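Local coordinates for uncharacterized protein MG027 (PDB 1Q8C) that is of unknown function but has an all-helical fold resembling that of NusB proteins, which suggests, without proving, a related role, at residues 23-26 / 27-31; 105-108 / 109-112; 116-119 / 120-124. One frame throughout, in Å; residues are numbered along the deposited sequence.

Contact 1 of 3, residues 23-26 / 27-31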
ATOM      1  N   GLU A  23      -4.302   4.383   5.481  1.00 43.51           N
ATOM      2  CA  GLU A  23      -5.604   4.501   6.128  1.00 44.21           C
ATOM      3  C   GLU A  23      -6.667   4.835   5.087  1.00 43.84           C
ATOM      4  O   GLU A  23      -7.767   4.304   5.130  1.00 43.80           O
ATOM      5  CB  GLU A  23      -5.589   5.552   7.245  1.00 44.41           C
ATOM      6  CG  GLU A  23      -5.979   5.039   8.625  1.00 47.56           C
ATOM      7  CD  GLU A  23      -6.971   3.876   8.624  1.00 51.00           C
ATOM      8  OE1 GLU A  23      -8.179   4.126   8.882  1.00 52.31           O
ATOM      9  OE2 GLU A  23      -6.544   2.700   8.391  1.00 54.98           O
ATOM     10  N   PHE A  24      -6.303   5.690   4.138  1.00 43.71           N
ATOM     11  CA  PHE A  24      -7.203   6.065   3.047  1.00 43.59           C
ATOM     12  C   PHE A  24      -7.607   4.847   2.192  1.00 43.89           C
ATOM     13  O   PHE A  24      -8.793   4.572   1.988  1.00 43.83           O
ATOM     14  CB  PHE A  24      -6.517   7.119   2.183  1.00 43.43           C
ATOM     15  CG  PHE A  24      -7.295   7.508   0.980  1.00 43.07           C
ATOM     16  CD1 PHE A  24      -8.468   8.223   1.091  1.00 43.65           C
ATOM     17  CD2 PHE A  24      -6.832   7.168  -0.287  1.00 44.06           C
ATOM     18  CE1 PHE A  24      -9.193   8.576  -0.060  1.00 43.40           C
ATOM     19  CE2 PHE A  24      -7.520   7.516  -1.416  1.00 43.68           C
ATOM     20  CZ  PHE A  24      -8.713   8.221  -1.302  1.00 43.91           C
ATOM     21  N   ILE A  25      -6.597   4.128   1.705  1.00 44.03           N
ATOM     22  CA  ILE A  25      -6.785   2.957   0.866  1.00 44.14           C
ATOM     23  C   ILE A  25      -7.681   1.988   1.650  1.00 44.06           C
ATOM     24  O   ILE A  25      -8.694   1.530   1.138  1.00 44.40           O
ATOM     25  CB  ILE A  25      -5.424   2.295   0.523  1.00 44.21           C
ATOM     26  CG1 ILE A  25      -4.591   3.178  -0.412  1.00 44.56           C
ATOM     27  CG2 ILE A  25      -5.660   0.947  -0.126  1.00 44.18           C
ATOM     28  CD1 ILE A  25      -3.148   2.730  -0.570  1.00 45.60           C
ATOM     29  N   PHE A  26      -7.324   1.741   2.910  1.00 43.82           N
ATOM     30  CA  PHE A  26      -8.074   0.856   3.802  1.00 43.84           C
ATOM     31  C   PHE A  26      -9.567   1.148   3.816  1.00 43.95           C
ATOM     32  O   PHE A  26     -10.376   0.218   3.777  1.00 43.34           O
ATOM     33  CB  PHE A  26      -7.570   0.969   5.252  1.00 43.70           C
ATOM     34  CG  PHE A  26      -8.309   0.090   6.218  1.00 43.72           C
ATOM     35  CD1 PHE A  26      -8.390  -1.273   5.998  1.00 43.94           C
ATOM     36  CD2 PHE A  26      -8.918   0.621   7.354  1.00 44.06           C
ATOM     37  CE1 PHE A  26      -9.067  -2.106   6.884  1.00 44.71           C
ATOM     38  CE2 PHE A  26      -9.593  -0.198   8.253  1.00 44.85           C
ATOM     39  CZ  PHE A  26      -9.668  -1.571   8.019  1.00 44.95           C
ATOM     40  N   SER A  27      -9.912   2.437   3.908  1.00 44.04           N
ATOM     41  CA  SER A  27     -11.298   2.879   4.017  1.00 44.01           C
ATOM     42  C   SER A  27     -12.065   2.633   2.734  1.00 44.19           C
ATOM     43  O   SER A  27     -13.292   2.524   2.764  1.00 44.44           O
ATOM     44  CB  SER A  27     -11.378   4.368   4.386  1.00 44.21           C
ATOM     45  OG  SER A  27     -10.905   5.205   3.323  1.00 44.24           O
ATOM     46  N   LEU A  28     -11.339   2.553   1.620  1.00 44.00           N
ATOM     47  CA  LEU A  28     -11.901   2.304   0.301  1.00 44.00           C
ATOM     48  C   LEU A  28     -12.094   0.822  -0.006  1.00 44.28           C
ATOM     49  O   LEU A  28     -12.979   0.463  -0.798  1.00 43.54           O
ATOM     50  CB  LEU A  28     -10.979   2.868  -0.795  1.00 44.72           C
ATOM     51  CG  LEU A  28     -10.744   4.365  -1.057  1.00 44.36           C
ATOM     52  CD1 LEU A  28      -9.639   4.504  -2.063  1.00 44.77           C
ATOM     53  CD2 LEU A  28     -11.973   5.057  -1.613  1.00 46.17           C
ATOM     54  N   LEU A  29     -11.283  -0.055   0.593  1.00 44.25           N
ATOM     55  CA  LEU A  29     -11.362  -1.471   0.219  1.00 44.28           C
ATOM     56  C   LEU A  29     -12.675  -2.147   0.596  1.00 44.09           C
ATOM     57  O   LEU A  29     -12.974  -3.210   0.084  1.00 44.47           O
ATOM     58  CB  LEU A  29     -10.163  -2.265   0.747  1.00 44.27           C
ATOM     59  CG  LEU A  29      -8.845  -1.840   0.096  1.00 44.96           C
ATOM     60  CD1 LEU A  29      -7.681  -2.535   0.799  1.00 45.00           C
ATOM     61  CD2 LEU A  29      -8.845  -2.133  -1.423  1.00 45.95           C
ATOM     62  N   PHE A  30     -13.464  -1.517   1.459  1.00 44.12           N
ATOM     63  CA  PHE A  30     -14.758  -2.038   1.866  1.00 44.37           C
ATOM     64  C   PHE A  30     -15.846  -1.825   0.807  1.00 44.48           C
ATOM     65  O   PHE A  30     -16.890  -2.467   0.855  1.00 44.70           O
ATOM     66  CB  PHE A  30     -15.196  -1.355   3.169  1.00 44.47           C
ATOM     67  CG  PHE A  30     -14.292  -1.625   4.346  1.00 44.57           C
ATOM     68  CD1 PHE A  30     -14.507  -2.728   5.165  1.00 45.03           C
ATOM     69  CD2 PHE A  30     -13.231  -0.774   4.636  1.00 44.21           C
ATOM     70  CE1 PHE A  30     -13.680  -2.980   6.248  1.00 44.92           C
ATOM     71  CE2 PHE A  30     -12.403  -1.018   5.714  1.00 44.07           C
ATOM     72  CZ  PHE A  30     -12.628  -2.121   6.523  1.00 44.57           C
ATOM     73  N   PHE A  31     -15.600  -0.916  -0.133  1.00 44.81           N
ATOM     74  CA  PHE A  31     -16.604  -0.432  -1.082  1.00 45.14           C
ATOM     75  C   PHE A  31     -16.099  -0.328  -2.528  1.00 45.72           C
ATOM     76  O   PHE A  31     -16.478   0.600  -3.276  1.00 46.17           O
ATOM     77  CB  PHE A  31     -17.057   0.958  -0.638  1.00 45.19           C
ATOM     78  CG  PHE A  31     -17.507   1.016   0.795  1.00 45.21           C
ATOM     79  CD1 PHE A  31     -18.761   0.569   1.155  1.00 44.85           C
ATOM     80  CD2 PHE A  31     -16.666   1.501   1.786  1.00 45.65           C
ATOM     81  CE1 PHE A  31     -19.182   0.611   2.483  1.00 45.15           C
ATOM     82  CE2 PHE A  31     -17.084   1.534   3.110  1.00 45.07           C
ATOM     83  CZ  PHE A  31     -18.340   1.092   3.454  1.00 44.43           C
TER
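Phe30 turns the edge of its ring onto one face of the Phe26 ring, one helical turn back. The stack is T-shaped, with centroids 4.9 Å apart and planes at 74°. CE2 and CZ of Phe30 do the touching, and the closest pair is Phe30 CZ to Phe26 CZ at 3.4 Å. With CG of Phe26 opposite its own backbone N (chi1 180°) and CG of Phe30 beside its N (chi1 -63°), the two rings converge over the same flank of the chain. The Phe26 ring also packs on Leu100 and Ala104 of helix 100-116.

Ser27 turns its hydroxyl back along the helix, and OG donates to Phe24 O at 2.6 Å. Leu28 N also donates to Phe24 O, at 3.3 Å. A further bond joins Leu28 N to Ile25 O at 2.9 Å, from well above the carbonyl plane, so this amide is shared between i-4 and i-3 acceptors. On another side, Leu28 CD1 meets CE2 of the Phe24 ring at 3.7 Å, a ring that also meets Phe43 and Tyr46; Ile25 CG2 and Leu29 CD1 run alongside each other, 4.1 Å apart.

The chemistry is thus divided: aromatic and aliphatic carbons provide the side-chain packing, while the serine hydroxyl is spent on a main-chain carbonyl and the Leu28 amide divides its hydrogen between two acceptors.

Contact 2 of 3, residues 105-108 / 109-112; sequences VVLC and ALSE
Ser111 bonds twice to one carbonyl, that of Leu107: its OG donates at 2.5 Å to Leu107 O and its backbone N at 2.9 Å to the same atom. The two donors come from opposite faces of the carbonyl plane. Placing OG beside its own backbone N (chi1 -58°) directs the hydroxyl back down the helix. Of the two hydrogen bonds to Leu107 O, the one from OG would hold the hydroxyl in place while satisfying a buried polar group.

The neighbouring amides keep the regular i to i-4 pattern. Leu110 N donates to Val106 O at 3.1 Å and nearly straight, 169° at the hydrogen; Glu112 N reaches Cys108 O at 2.8 Å with a more bent angle of 138°. The Ala109 N bond to Val105 O is weak. Glu112 extends its carboxylate away from this turn, where OE2 forms a salt bridge with Arg18 and OE1 has a partner in Thr118.

The side-chain packing is confined to a few methyl contacts. The CD1 methyl of Leu110 is 4.2 Å from both Val106 CG1 and Leu107 CD2, touching the side chains four and three residues back, and Ala109 CB rests 3.5 Å from Val106 O.

All eight residues are buried in helix 100-116, at the middle of the helical bundle. Leu107 and Ser111 face helix 55-81, Cys108 packs on helix 14-28, Val105 lies against helices 14-28 and 120-133, and Leu110 is covered by Leu147 and Asp148.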
ATOM      1  N   VAL A 105      -1.727  -1.867   3.298  1.00 43.24           N
ATOM      2  CA  VAL A 105      -0.298  -1.638   3.450  1.00 43.54           C
ATOM      3  C   VAL A 105       0.476  -2.131   2.212  1.00 43.61           C
ATOM      4  O   VAL A 105       1.364  -1.438   1.724  1.00 43.57           O
ATOM      5  CB  VAL A 105       0.272  -2.352   4.686  1.00 43.56           C
ATOM      6  CG1 VAL A 105       1.814  -2.308   4.659  1.00 44.00           C
ATOM      7  CG2 VAL A 105      -0.283  -1.743   5.965  1.00 43.78           C
ATOM      8  N   VAL A 106       0.144  -3.316   1.706  1.00 43.44           N
ATOM      9  CA  VAL A 106       0.827  -3.850   0.526  1.00 43.51           C
ATOM     10  C   VAL A 106       0.485  -3.012  -0.732  1.00 43.45           C
ATOM     11  O   VAL A 106       1.352  -2.721  -1.532  1.00 43.55           O
ATOM     12  CB  VAL A 106       0.495  -5.335   0.262  1.00 43.43           C
ATOM     13  CG1 VAL A 106       1.072  -5.771  -1.089  1.00 43.74           C
ATOM     14  CG2 VAL A 106       1.066  -6.233   1.368  1.00 43.43           C
ATOM     15  N   LEU A 107      -0.769  -2.638  -0.916  1.00 43.38           N
ATOM     16  CA  LEU A 107      -1.128  -1.811  -2.074  1.00 43.54           C
ATOM     17  C   LEU A 107      -0.458  -0.446  -2.044  1.00 43.58           C
ATOM     18  O   LEU A 107      -0.216   0.142  -3.094  1.00 44.07           O
ATOM     19  CB  LEU A 107      -2.638  -1.630  -2.153  1.00 43.66           C
ATOM     20  CG  LEU A 107      -3.350  -2.912  -2.566  1.00 43.35           C
ATOM     21  CD1 LEU A 107      -4.814  -2.825  -2.208  1.00 43.44           C
ATOM     22  CD2 LEU A 107      -3.156  -3.149  -4.045  1.00 43.19           C
ATOM     23  N   CYS A 108      -0.153   0.066  -0.857  1.00 43.57           N
ATOM     24  CA  CYS A 108       0.487   1.378  -0.763  1.00 44.00           C
ATOM     25  C   CYS A 108       1.917   1.280  -1.271  1.00 43.93           C
ATOM     26  O   CYS A 108       2.377   2.148  -1.998  1.00 44.19           O
ATOM     27  CB  CYS A 108       0.420   1.936   0.669  1.00 44.30           C
ATOM     28  SG  CYS A 108       1.250   3.551   0.937  1.00 45.18           S
ATOM     29  N   ALA A 109       2.600   0.196  -0.897  1.00 43.97           N
ATOM     30  CA  ALA A 109       3.975  -0.081  -1.305  1.00 43.77           C
ATOM     31  C   ALA A 109       4.123  -0.245  -2.824  1.00 43.64           C
ATOM     32  O   ALA A 109       5.093   0.242  -3.429  1.00 43.36           O
ATOM     33  CB  ALA A 109       4.478  -1.350  -0.592  1.00 43.51           C
ATOM     34  N   LEU A 110       3.177  -0.976  -3.411  1.00 43.38           N
ATOM     35  CA  LEU A 110       3.074  -1.136  -4.858  1.00 43.28           C
ATOM     36  C   LEU A 110       2.817   0.203  -5.528  1.00 43.28           C
ATOM     37  O   LEU A 110       3.400   0.513  -6.560  1.00 43.15           O
ATOM     38  CB  LEU A 110       1.910  -2.065  -5.212  1.00 43.42           C
ATOM     39  CG  LEU A 110       2.010  -3.521  -4.748  1.00 42.92           C
ATOM     40  CD1 LEU A 110       0.765  -4.324  -5.067  1.00 43.07           C
ATOM     41  CD2 LEU A 110       3.180  -4.146  -5.426  1.00 43.67           C
ATOM     42  N   SER A 111       1.921   0.984  -4.936  1.00 43.42           N
ATOM     43  CA  SER A 111       1.532   2.273  -5.493  1.00 43.38           C
ATOM     44  C   SER A 111       2.701   3.221  -5.441  1.00 43.69           C
ATOM     45  O   SER A 111       2.897   3.996  -6.365  1.00 43.44           O
ATOM     46  CB  SER A 111       0.352   2.871  -4.719  1.00 43.77           C
ATOM     47  OG  SER A 111      -0.757   1.992  -4.727  1.00 43.48           O
ATOM     48  N   GLU A 112       3.500   3.117  -4.375  1.00 44.09           N
ATOM     49  CA  GLU A 112       4.597   4.034  -4.152  1.00 44.16           C
ATOM     50  C   GLU A 112       5.779   3.693  -5.029  1.00 44.39           C
ATOM     51  O   GLU A 112       6.469   4.575  -5.527  1.00 44.15           O
ATOM     52  CB  GLU A 112       5.036   4.058  -2.675  1.00 44.48           C
ATOM     53  CG  GLU A 112       6.272   4.931  -2.486  1.00 44.23           C
ATOM     54  CD  GLU A 112       6.760   5.102  -1.055  1.00 45.11           C
ATOM     55  OE1 GLU A 112       7.855   5.690  -0.914  1.00 43.09           O
ATOM     56  OE2 GLU A 112       6.071   4.682  -0.094  1.00 46.17           O
TER

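Contact 3 of 3, residues 116-119 / 120-124; sequences HNTD and KPLLI
Leu123 N donates to Asp119 O at 3.2 Å, with 163° at the hydrogen, the first i to i-4 bond of helix 120-133. The backbone runs extended through Thr118 and Asp119 into this helix, after the positive phi of Asn117 (64°) has broken the path of helix 100-116. Asp119 holds the N-cap position, but its side chain makes no capping bond.

The carboxylate of Asp119 is engaged instead with the residue that follows: Lys120 N donates to Asp119 OD1 at 2.7 Å, arriving from above the carboxylate plane. With the group swung to the far side from its own backbone N (chi1 -155°), Asp119 CG lies 3.5 Å from Pro121 CD. Its negative charge beside the N-terminus of the helix would probably be favourable to the helix dipole.

Thr118 contributes carbon. Its CG2 methyl fits between two leucines, 3.7 Å from Leu123 CG and 3.8 Å from Leu122 CD2, while Leu123 CD1 reaches Thr118 O at 3.4 Å. The threonine hydroxyl turns elsewhere, to Glu112.

This linker is a surface turn joining helices 100-116 and 120-133. Leu123 packs back on Glu112 and Gln113, Asp119 and Pro121 touch Leu150 near the chain's C-terminus, and His116 stacks on Trp56 of helix 55-81, its NE2 hydrogen-bonded to Trp56 O.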
ATOM      1  N   HIS A 116       6.893   6.737  -7.334  1.00 43.32           N
ATOM      2  CA  HIS A 116       8.124   7.370  -6.890  1.00 43.32           C
ATOM      3  C   HIS A 116       9.382   6.520  -7.065  1.00 43.18           C
ATOM      4  O   HIS A 116      10.479   7.014  -6.880  1.00 43.39           O
ATOM      5  CB  HIS A 116       7.962   7.756  -5.440  1.00 43.10           C
ATOM      6  CG  HIS A 116       6.891   8.770  -5.220  1.00 43.11           C
ATOM      7  ND1 HIS A 116       6.910  10.010  -5.827  1.00 43.30           N
ATOM      8  CD2 HIS A 116       5.765   8.736  -4.468  1.00 42.62           C
ATOM      9  CE1 HIS A 116       5.855  10.702  -5.437  1.00 42.35           C
ATOM     10  NE2 HIS A 116       5.149   9.957  -4.605  1.00 40.93           N
ATOM     11  N   ASN A 117       9.213   5.250  -7.413  1.00 43.23           N
ATOM     12  CA  ASN A 117      10.346   4.363  -7.681  1.00 43.31           C
ATOM     13  C   ASN A 117      11.204   4.160  -6.426  1.00 43.09           C
ATOM     14  O   ASN A 117      12.403   3.978  -6.514  1.00 42.63           O
ATOM     15  CB  ASN A 117      11.180   4.885  -8.863  1.00 42.98           C
ATOM     16  CG  ASN A 117      10.411   4.854 -10.176  1.00 43.33           C
ATOM     17  OD1 ASN A 117      10.189   5.889 -10.812  1.00 42.91           O
ATOM     18  ND2 ASN A 117      10.008   3.658 -10.594  1.00 42.83           N
ATOM     19  N   THR A 118      10.562   4.203  -5.263  1.00 43.22           N
ATOM     20  CA  THR A 118      11.248   4.003  -4.005  1.00 43.84           C
ATOM     21  C   THR A 118      11.912   2.630  -4.034  1.00 43.64           C
ATOM     22  O   THR A 118      11.324   1.709  -4.569  1.00 43.75           O
ATOM     23  CB  THR A 118      10.234   4.047  -2.867  1.00 43.73           C
ATOM     24  OG1 THR A 118       9.577   5.313  -2.863  1.00 44.80           O
ATOM     25  CG2 THR A 118      10.936   3.971  -1.530  1.00 44.96           C
ATOM     26  N   ASP A 119      13.106   2.473  -3.457  1.00 43.96           N
ATOM     27  CA  ASP A 119      13.776   1.174  -3.517  1.00 43.95           C
ATOM     28  C   ASP A 119      13.133   0.152  -2.584  1.00 43.90           C
ATOM     29  O   ASP A 119      12.529   0.491  -1.576  1.00 43.44           O
ATOM     30  CB  ASP A 119      15.279   1.282  -3.231  1.00 44.30           C
ATOM     31  CG  ASP A 119      16.097   0.131  -3.867  1.00 45.12           C
ATOM     32  OD1 ASP A 119      15.502  -0.808  -4.463  1.00 46.59           O
ATOM     33  OD2 ASP A 119      17.347   0.090  -3.819  1.00 45.30           O
ATOM     34  N   LYS A 120      13.278  -1.117  -2.948  1.00 43.98           N
ATOM     35  CA  LYS A 120      12.695  -2.221  -2.198  1.00 43.94           C
ATOM     36  C   LYS A 120      13.004  -2.263  -0.688  1.00 43.87           C
ATOM     37  O   LYS A 120      12.081  -2.429   0.109  1.00 44.10           O
ATOM     38  CB  LYS A 120      13.084  -3.548  -2.845  1.00 44.13           C
ATOM     39  CG  LYS A 120      12.233  -4.719  -2.376  1.00 44.44           C
ATOM     40  CD  LYS A 120      12.466  -5.983  -3.221  1.00 44.56           C
ATOM     41  CE  LYS A 120      13.334  -6.990  -2.524  1.00 44.44           C
ATOM     42  NZ  LYS A 120      13.767  -8.115  -3.425  1.00 45.27           N
ATOM     43  N   PRO A 121      14.267  -2.129  -0.273  1.00 43.66           N
ATOM     44  CA  PRO A 121      14.585  -2.213   1.164  1.00 43.50           C
ATOM     45  C   PRO A 121      13.852  -1.151   1.991  1.00 43.30           C
ATOM     46  O   PRO A 121      13.316  -1.468   3.042  1.00 42.57           O
ATOM     47  CB  PRO A 121      16.105  -2.014   1.205  1.00 43.64           C
ATOM     48  CG  PRO A 121      16.579  -2.345  -0.210  1.00 43.62           C
ATOM     49  CD  PRO A 121      15.474  -1.860  -1.082  1.00 43.81           C
ATOM     50  N   LEU A 122      13.819   0.087   1.496  1.00 43.31           N
ATOM     51  CA  LEU A 122      13.142   1.172   2.205  1.00 43.46           C
ATOM     52  C   LEU A 122      11.641   0.905   2.334  1.00 43.57           C
ATOM     53  O   LEU A 122      11.077   1.133   3.400  1.00 43.68           O
ATOM     54  CB  LEU A 122      13.374   2.538   1.521  1.00 43.46           C
ATOM     55  CG  LEU A 122      12.708   3.750   2.190  1.00 43.10           C
ATOM     56  CD1 LEU A 122      13.151   3.843   3.614  1.00 43.30           C
ATOM     57  CD2 LEU A 122      13.041   5.056   1.485  1.00 43.76           C
ATOM     58  N   LEU A 123      11.015   0.427   1.254  1.00 43.74           N
ATOM     59  CA  LEU A 123       9.578   0.132   1.204  1.00 43.72           C
ATOM     60  C   LEU A 123       9.200  -0.955   2.210  1.00 43.78           C
ATOM     61  O   LEU A 123       8.233  -0.810   2.969  1.00 43.81           O
ATOM     62  CB  LEU A 123       9.163  -0.315  -0.212  1.00 43.62           C
ATOM     63  CG  LEU A 123       9.102   0.751  -1.311  1.00 43.47           C
ATOM     64  CD1 LEU A 123       8.996   0.155  -2.673  1.00 43.56           C
ATOM     65  CD2 LEU A 123       7.932   1.642  -1.085  1.00 44.21           C
ATOM     66  N   ILE A 124       9.967  -2.037   2.226  1.00 43.84           N
ATOM     67  CA  ILE A 124       9.700  -3.129   3.152  1.00 43.99           C
ATOM     68  C   ILE A 124       9.865  -2.677   4.605  1.00 43.94           C
ATOM     69  O   ILE A 124       8.967  -2.878   5.411  1.00 44.52           O
ATOM     70  CB  ILE A 124      10.577  -4.389   2.831  1.00 44.11           C
ATOM     71  CG1 ILE A 124      10.093  -5.052   1.531  1.00 44.40           C
ATOM     72  CG2 ILE A 124      10.537  -5.400   3.999  1.00 43.98           C
ATOM     73  CD1 ILE A 124      11.050  -6.105   0.969  1.00 44.44           C
TER

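How the contacts relate
The centre of contact 2 lies about 2 Å from the centre of the chain, and both other contacts touch it. Toward contact 1, whose centre is about 13 Å away, the join is apolar: Ile25 CD1 meets Cys108 CB at 3.9 Å and Leu29 CD2 meets Leu107 CD1 at 4.2 Å. Toward contact 3, with centres about 10 Å apart, it is partly polar, with a probable hydrogen bond of 2.6 Å between Glu112 OE1 and Thr118 OG1 next to packing by Leu123. Contacts 1 and 3 lie on opposite sides of the centre, their nearest atoms about 11 Å apart. A bound sodium ion lies about 7 Å from the Phe24 side chain, too far for direct coordination by it.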